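Local atomic coordinates of protein MJ1225 (Methanocaldococcus jannaschii, PDB entry 3KH5), a protein that binds AMP and ADP through four CBS repeats and is a putative archaeal homologue of the gamma subunit of AMP-activated protein kinase, its cellular role still unknown. Residues Val94-Glu99 against Ala118-Asp123; Ile14-Pro19 against Leu38-Ala43. All coordinates share one frame; numbering follows the deposited sequence.

Contact 1 of 2, residues Val94-Glu99 against Ala118-Asp123. With ADP (adenosine-5'-diphosphate), chain D.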
loop_
_atom_site.group_PDB
_atom_site.type_symbol
_atom_site.label_atom_id
_atom_site.label_comp_id
_atom_site.label_asym_id
_atom_site.label_seq_id
_atom_site.Cartn_x
_atom_site.Cartn_y
_atom_site.Cartn_z
ATOM N N VAL A 94 0.253 12.320 11.401
ATOM C CA VAL A 94 0.853 11.933 10.129
ATOM C C VAL A 94 2.365 12.142 10.167
ATOM O O VAL A 94 2.850 13.118 10.738
ATOM C CB VAL A 94 0.207 12.728 8.956
ATOM C CG1 VAL A 94 0.778 12.308 7.603
ATOM C CG2 VAL A 94 -1.304 12.558 8.969
ATOM N N ILE A 95 3.109 11.212 9.582
ATOM C CA ILE A 95 4.528 11.427 9.353
ATOM C C ILE A 95 4.693 12.283 8.098
ATOM O O ILE A 95 4.371 11.843 6.986
ATOM C CB ILE A 95 5.288 10.096 9.210
ATOM C CG1 ILE A 95 5.271 9.340 10.542
ATOM C CG2 ILE A 95 6.729 10.342 8.756
ATOM C CD1 ILE A 95 5.762 7.915 10.448
ATOM N N THR A 96 5.184 13.509 8.282
ATOM C CA THR A 96 5.414 14.436 7.168
ATOM C C THR A 96 6.880 14.885 7.055
ATOM O O THR A 96 7.683 14.657 7.969
ATOM C CB THR A 96 4.509 15.708 7.251
ATOM O OG1 THR A 96 4.953 16.558 8.318
ATOM C CG2 THR A 96 3.036 15.352 7.452
ATOM N N LEU A 97 7.209 15.523 5.928
ATOM C CA LEU A 97 8.490 16.224 5.743
ATOM C C LEU A 97 8.286 17.730 5.509
ATOM O O LEU A 97 7.304 18.147 4.886
ATOM C CB LEU A 97 9.300 15.609 4.593
ATOM C CG LEU A 97 9.654 14.115 4.632
ATOM C CD1 LEU A 97 10.022 13.618 3.252
ATOM C CD2 LEU A 97 10.755 13.781 5.643
ATOM N N LYS A 98 9.218 18.532 6.029
ATOM C CA LYS A 98 9.222 19.990 5.845
ATOM C C LYS A 98 9.638 20.320 4.417
ATOM O O LYS A 98 10.378 19.546 3.805
ATOM C CB LYS A 98 10.182 20.654 6.843
ATOM C CG LYS A 98 9.773 20.517 8.310
ATOM C CD LYS A 98 8.527 21.342 8.614
ATOM C CE LYS A 98 7.830 20.859 9.876
ATOM N NZ LYS A 98 6.445 21.444 9.989
ATOM N N GLU A 99 9.176 21.450 3.878
ATOM C CA GLU A 99 9.474 21.775 2.468
ATOM C C GLU A 99 10.968 21.983 2.165
ATOM O O GLU A 99 11.381 21.987 0.996
ATOM C CB GLU A 99 8.596 22.918 1.900
ATOM C CG GLU A 99 8.497 24.200 2.739
ATOM C CD GLU A 99 7.645 25.288 2.072
ATOM O OE1 GLU A 99 7.321 25.164 0.866
ATOM O OE2 GLU A 99 7.306 26.278 2.758
ATOM N N ALA A 118 5.212 10.203 2.174
ATOM C CA ALA A 118 5.053 11.245 3.189
ATOM C C ALA A 118 4.645 12.583 2.580
ATOM O O ALA A 118 5.289 13.047 1.635
ATOM C CB ALA A 118 6.342 11.401 3.999
ATOM N N PRO A 119 3.578 13.207 3.117
ATOM C CA PRO A 119 3.227 14.561 2.707
ATOM C C PRO A 119 4.380 15.524 2.987
ATOM O O PRO A 119 5.066 15.396 4.005
ATOM C CB PRO A 119 2.027 14.897 3.602
ATOM C CG PRO A 119 1.444 13.578 3.960
ATOM C CD PRO A 119 2.634 12.684 4.125
ATOM N N ILE A 120 4.613 16.452 2.067
ATOM C CA ILE A 120 5.579 17.518 2.296
ATOM C C ILE A 120 4.775 18.748 2.676
ATOM O O ILE A 120 3.852 19.141 1.955
ATOM C CB ILE A 120 6.456 17.781 1.056
ATOM C CG1 ILE A 120 7.333 16.558 0.766
ATOM C CG2 ILE A 120 7.345 19.008 1.266
ATOM C CD1 ILE A 120 7.648 16.366 -0.709
ATOM N N VAL A 121 5.105 19.334 3.823
ATOM C CA VAL A 121 4.339 20.459 4.355
ATOM C C VAL A 121 5.203 21.692 4.585
ATOM O O VAL A 121 6.427 21.596 4.716
ATOM C CB VAL A 121 3.601 20.104 5.685
ATOM C CG1 VAL A 121 2.683 18.902 5.500
ATOM C CG2 VAL A 121 4.591 19.863 6.831
ATOM N N ASN A 122 4.558 22.855 4.633
ATOM C CA ASN A 122 5.265 24.072 5.004
ATOM C C ASN A 122 5.246 24.263 6.515
ATOM O O ASN A 122 4.888 23.343 7.258
ATOM C CB ASN A 122 4.724 25.297 4.246
ATOM C CG ASN A 122 3.277 25.621 4.578
ATOM O OD1 ASN A 122 2.722 25.152 5.574
ATOM N ND2 ASN A 122 2.657 26.444 3.739
ATOM N N ASP A 123 5.632 25.452 6.968
ATOM C CA ASP A 123 5.723 25.720 8.399
ATOM C C ASP A 123 4.359 25.770 9.099
ATOM O O ASP A 123 4.287 25.599 10.319
ATOM C CB ASP A 123 6.565 26.973 8.681
ATOM C CG ASP A 123 8.069 26.674 8.736
ATOM O OD1 ASP A 123 8.460 25.487 8.645
ATOM O OD2 ASP A 123 8.861 27.631 8.878
HETATM P PB ADP D . 3.062 2.403 3.475
HETATM O O1B ADP D . 3.992 1.382 4.035
HETATM O O2B ADP D . 2.815 2.172 1.881
HETATM O O3B ADP D . 3.588 3.927 3.617
HETATM P PA ADP D . 0.627 1.370 3.634
HETATM O O1A ADP D . 0.492 -0.002 4.171
HETATM O O2A ADP D . -0.701 1.999 2.929
HETATM O O3A ADP D . 1.653 2.440 4.194
HETATM O "O5'" ADP D . -0.165 1.858 4.998
HETATM C "C5'" ADP D . 0.020 1.278 6.327
HETATM C "C4'" ADP D . -0.496 2.221 7.458
HETATM O "O4'" ADP D . 0.446 3.335 7.573
HETATM C "C3'" ADP D . -1.892 2.838 7.223
HETATM O "O3'" ADP D . -2.604 2.858 8.467
HETATM C "C2'" ADP D . -1.571 4.257 6.745
HETATM O "O2'" ADP D . -2.615 5.190 7.070
HETATM C "C1'" ADP D . -0.309 4.571 7.540
HETATM N N9 ADP D . 0.508 5.620 6.862
HETATM C C8 ADP D . 0.912 5.682 5.587
HETATM N N7 ADP D . 1.631 6.797 5.405
HETATM C C5 ADP D . 1.681 7.440 6.567
HETATM C C6 ADP D . 2.263 8.623 7.002
HETATM N N6 ADP D . 2.959 9.390 6.167
HETATM N N1 ADP D . 2.109 8.982 8.289
HETATM C C2 ADP D . 1.419 8.233 9.142
HETATM N N3 ADP D . 0.852 7.100 8.758
HETATM C C4 ADP D . 0.969 6.689 7.486
#
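Leu-97 joins strand 97-98 to strand 117-121 in parallel, its N giving a hydrogen bond to Pro-119 O (2.9 Å) and its O receiving one from Val-121 N (2.7 Å, 166° at the hydrogen). Its side chain lies on the same face as Ile-120, against Ala-118 CB and under the cover of helix 103-112. Val-121 and Lys-98 face the other way, and Val-121 also meets Thr-96 of the preceding loop at about a right angle: with CG1 anti to the carbonyl carbon (chi1 -57°) and against Thr-96 CB and CG2, CG2 reaches Thr-96 OG1 at 3.6 Å. An alanine in place of Val-121 would probably open a gap beside Thr-96 and leave that threonine freer to shift. Beyond this, the pair frays toward solvent. The bond from Glu-99 N to Val-121 O is weak, bent to 118°, and Lys-98 NZ stays 4.7 Å from Asp-123 OD1, too far for a salt bridge. At the opposite end Ile-95 reads adenine of ADP with its backbone, N to N1 (2.8 Å) and O from N6 (2.9 Å). A beta-alpha-beta unit whose backbone before the first strand meets adenine is characteristic of nucleotide-binding CBS domains.

Contact 2 of 2, residues Ile14-Pro19 against Leu38-Ala43. With ADP (adenosine-5'-diphosphate), chain B.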
loop_
_atom_site.group_PDB
_atom_site.type_symbol
_atom_site.label_atom_id
_atom_site.label_comp_id
_atom_site.label_asym_id
_atom_site.label_seq_id
_atom_site.Cartn_x
_atom_site.Cartn_y
_atom_site.Cartn_z
ATOM N N ILE A 14 -1.651 17.254 -5.613
ATOM C CA ILE A 14 -1.842 16.084 -4.780
ATOM C C ILE A 14 -3.330 15.844 -4.595
ATOM O O ILE A 14 -4.076 16.750 -4.217
ATOM C CB ILE A 14 -1.092 16.199 -3.433
ATOM C CG1 ILE A 14 0.409 16.429 -3.674
ATOM C CG2 ILE A 14 -1.322 14.960 -2.560
ATOM C CD1 ILE A 14 1.058 15.485 -4.711
ATOM N N VAL A 15 -3.751 14.621 -4.901
ATOM C CA VAL A 15 -5.132 14.190 -4.703
ATOM C C VAL A 15 -5.393 13.991 -3.206
ATOM O O VAL A 15 -4.695 13.221 -2.541
ATOM C CB VAL A 15 -5.448 12.899 -5.505
ATOM C CG1 VAL A 15 -6.818 12.357 -5.147
ATOM C CG2 VAL A 15 -5.365 13.167 -7.004
ATOM N N THR A 16 -6.391 14.700 -2.688
ATOM C CA THR A 16 -6.705 14.672 -1.263
ATOM C C THR A 16 -8.188 14.436 -1.012
ATOM O O THR A 16 -9.013 14.535 -1.928
ATOM C CB THR A 16 -6.321 16.002 -0.571
ATOM O OG1 THR A 16 -7.066 17.078 -1.154
ATOM C CG2 THR A 16 -4.835 16.290 -0.708
ATOM N N VAL A 17 -8.511 14.113 0.239
ATOM C CA VAL A 17 -9.887 14.167 0.743
ATOM C C VAL A 17 -9.960 15.038 2.014
ATOM O O VAL A 17 -8.930 15.496 2.521
ATOM C CB VAL A 17 -10.486 12.748 0.997
ATOM C CG1 VAL A 17 -10.512 11.928 -0.291
ATOM C CG2 VAL A 17 -9.725 12.009 2.098
ATOM N N TYR A 18 -11.177 15.271 2.510
ATOM C CA TYR A 18 -11.411 16.056 3.733
ATOM C C TYR A 18 -11.868 15.153 4.866
ATOM O O TYR A 18 -12.310 14.034 4.608
ATOM C CB TYR A 18 -12.456 17.143 3.478
ATOM C CG TYR A 18 -12.161 17.910 2.226
ATOM C CD1 TYR A 18 -11.115 18.830 2.184
ATOM C CD2 TYR A 18 -12.892 17.684 1.064
ATOM C CE1 TYR A 18 -10.820 19.526 1.017
ATOM C CE2 TYR A 18 -12.610 18.374 -0.106
ATOM C CZ TYR A 18 -11.573 19.293 -0.123
ATOM O OH TYR A 18 -11.291 19.978 -1.283
ATOM N N PRO A 19 -11.769 15.629 6.129
ATOM C CA PRO A 19 -12.189 14.792 7.255
ATOM C C PRO A 19 -13.649 14.365 7.162
ATOM O O PRO A 19 -14.005 13.285 7.644
ATOM C CB PRO A 19 -11.994 15.708 8.472
ATOM C CG PRO A 19 -10.964 16.679 8.047
ATOM C CD PRO A 19 -11.190 16.907 6.586
ATOM N N LEU A 38 -3.993 8.719 0.280
ATOM C CA LEU A 38 -4.669 10.019 0.266
ATOM C C LEU A 38 -4.499 10.840 1.548
ATOM O O LEU A 38 -5.059 10.471 2.595
ATOM C CB LEU A 38 -6.168 9.850 -0.028
ATOM C CG LEU A 38 -6.650 9.109 -1.280
ATOM C CD1 LEU A 38 -8.170 9.023 -1.284
ATOM C CD2 LEU A 38 -6.152 9.769 -2.556
ATOM N N PRO A 39 -3.742 11.961 1.473
ATOM C CA PRO A 39 -3.718 12.929 2.570
ATOM C C PRO A 39 -5.111 13.470 2.848
ATOM O O PRO A 39 -5.893 13.708 1.920
ATOM C CB PRO A 39 -2.823 14.054 2.034
ATOM C CG PRO A 39 -1.945 13.394 1.048
ATOM C CD PRO A 39 -2.805 12.346 0.397
ATOM N N VAL A 40 -5.412 13.625 4.130
ATOM C CA VAL A 40 -6.650 14.235 4.562
ATOM C C VAL A 40 -6.291 15.648 5.022
ATOM O O VAL A 40 -5.412 15.840 5.872
ATOM C CB VAL A 40 -7.355 13.400 5.657
ATOM C CG1 VAL A 40 -8.714 13.992 5.990
ATOM C CG2 VAL A 40 -7.523 11.948 5.199
ATOM N N VAL A 41 -6.943 16.635 4.414
ATOM C CA VAL A 41 -6.640 18.042 4.667
ATOM C C VAL A 41 -7.898 18.828 5.062
ATOM O O VAL A 41 -9.013 18.428 4.716
ATOM C CB VAL A 41 -5.976 18.716 3.428
ATOM C CG1 VAL A 41 -4.639 18.062 3.081
ATOM C CG2 VAL A 41 -6.922 18.748 2.218
ATOM N N ASN A 42 -7.728 19.936 5.782
ATOM C CA ASN A 42 -8.836 20.877 5.996
ATOM C C ASN A 42 -9.195 21.593 4.693
ATOM O O ASN A 42 -8.311 21.866 3.875
ATOM C CB ASN A 42 -8.475 21.921 7.049
ATOM C CG ASN A 42 -8.211 21.320 8.411
ATOM O OD1 ASN A 42 -7.306 21.753 9.124
ATOM N ND2 ASN A 42 -8.999 20.318 8.784
ATOM N N ALA A 43 -10.479 21.928 4.518
ATOM C CA ALA A 43 -10.963 22.463 3.218
ATOM C C ALA A 43 -10.671 23.927 2.761
ATOM O O ALA A 43 -10.441 24.131 1.565
ATOM C CB ALA A 43 -12.471 22.158 3.063
HETATM P PB ADP B . 1.074 4.644 -2.997
HETATM O O1B ADP B . 0.014 5.078 -3.936
HETATM O O2B ADP B . 1.266 3.032 -3.015
HETATM O O3B ADP B . 0.733 4.978 -1.469
HETATM P PA ADP B . 3.412 4.626 -4.483
HETATM O O1A ADP B . 2.724 3.728 -5.465
HETATM O O2A ADP B . 4.709 5.513 -4.958
HETATM O O3A ADP B . 2.510 5.305 -3.297
HETATM O "O5'" ADP B . 2.671 5.879 -5.262
HETATM C "C5'" ADP B . 2.167 5.861 -6.636
HETATM C "C4'" ADP B . 2.720 7.038 -7.496
HETATM O "O4'" ADP B . 1.799 8.168 -7.629
HETATM C "C3'" ADP B . 3.996 7.567 -6.835
HETATM O "O3'" ADP B . 5.043 7.712 -7.816
HETATM C "C2'" ADP B . 3.623 8.916 -6.225
HETATM O "O2'" ADP B . 4.589 9.868 -6.677
HETATM C "C1'" ADP B . 2.233 9.280 -6.781
HETATM N N9 ADP B . 1.133 9.540 -5.766
HETATM C C8 ADP B . 0.821 8.777 -4.714
HETATM N N7 ADP B . -0.211 9.314 -4.057
HETATM C C5 ADP B . -0.569 10.425 -4.694
HETATM C C6 ADP B . -1.558 11.389 -4.486
HETATM N N6 ADP B . -2.395 11.293 -3.455
HETATM N N1 ADP B . -1.653 12.422 -5.345
HETATM C C2 ADP B . -0.821 12.532 -6.374
HETATM N N3 ADP B . 0.129 11.629 -6.598
HETATM C C4 ADP B . 0.284 10.571 -5.779
#
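Val-17 bridges to Val-40 by two backbone hydrogen bonds, its N to Pro-39 O at 3.1 Å and its O from Val-41 N at 3.0 Å, although 14-19 forms no regular strand. The Val-17 methyls part over strand 37-41: CG1, anti to the carbonyl carbon (chi1 -60°), meets Leu-38 CD1, and CG2 lies on Val-40 CG2. Tyr-18 can be followed outward from the backbone. Its CB and CG stand near Val-41 O, and CD1 comes within 3.3 Å of that oxygen, which lies at the edge of the ring, close to its plane. The methyl of Ala-43 touches both CD1 and CE1, each at 3.7 Å, and CE1 also brushes Val-41 CG2. The approaches to 38-43 end at CE1, and the CD1-CE1 side of the ring thus spans the end of the strand and the turn after it. Val-41 O is approached as well by Pro-19 CD, whose ring also rests on Val-40 CG1. Thr-16 crosses Pro-39 at about a right angle, with CB close to Pro-39 O and CG2 against Pro-39 CB. Nearer the nucleotide, Val-15 CG1, opposite its own N (chi1 172°), reaches Leu-38 CD2, and both side chains touch helix 23-33. Ile-14 CG2 packs on Pro-39 CG, while its CD1 lies 3.9 Å from ADP C2. Val-15 N donates to ADP N1 and Val-15 O accepts from N6. Gln-10, Thr-132 and Asp-135 also hydrogen-bond this ADP. One backbone donor and one acceptor thus match N1 and N6 of adenine, a pairing that guanine, with a protonated N1 and an oxygen at C6, would not complement; the pattern is consistent with a preference for adenine over guanine read mainly by main-chain groups.

How the contacts relate
From the N terminus, 14-19 comes first, and after helix 23-33 the chain returns in strand 37-41, where contact 2 closes its loop. Strand 48-53 then pairs antiparallel with 37-41, and helices 54-63, 68-73 and 78-81 lead on to 94-99. Helix 103-112 and strand 117-121 follow, and contact 1 closes a second loop with the same 18-residue spacing. The two loops run in series, neither nested nor crossed, one in CBS 1 and the other in CBS 2. Their centres are about 14 Å apart and their nearest atoms about 4 Å, with no direct touch. Side chains tie the repeats together: Val-94 and Val-121 touch Val-48 of strand 48-53, and Ile-14 and Thr-16 touch Leu-127 of strand 127-132. Each contact serves a different ADP, and Arg-180 bonds to both.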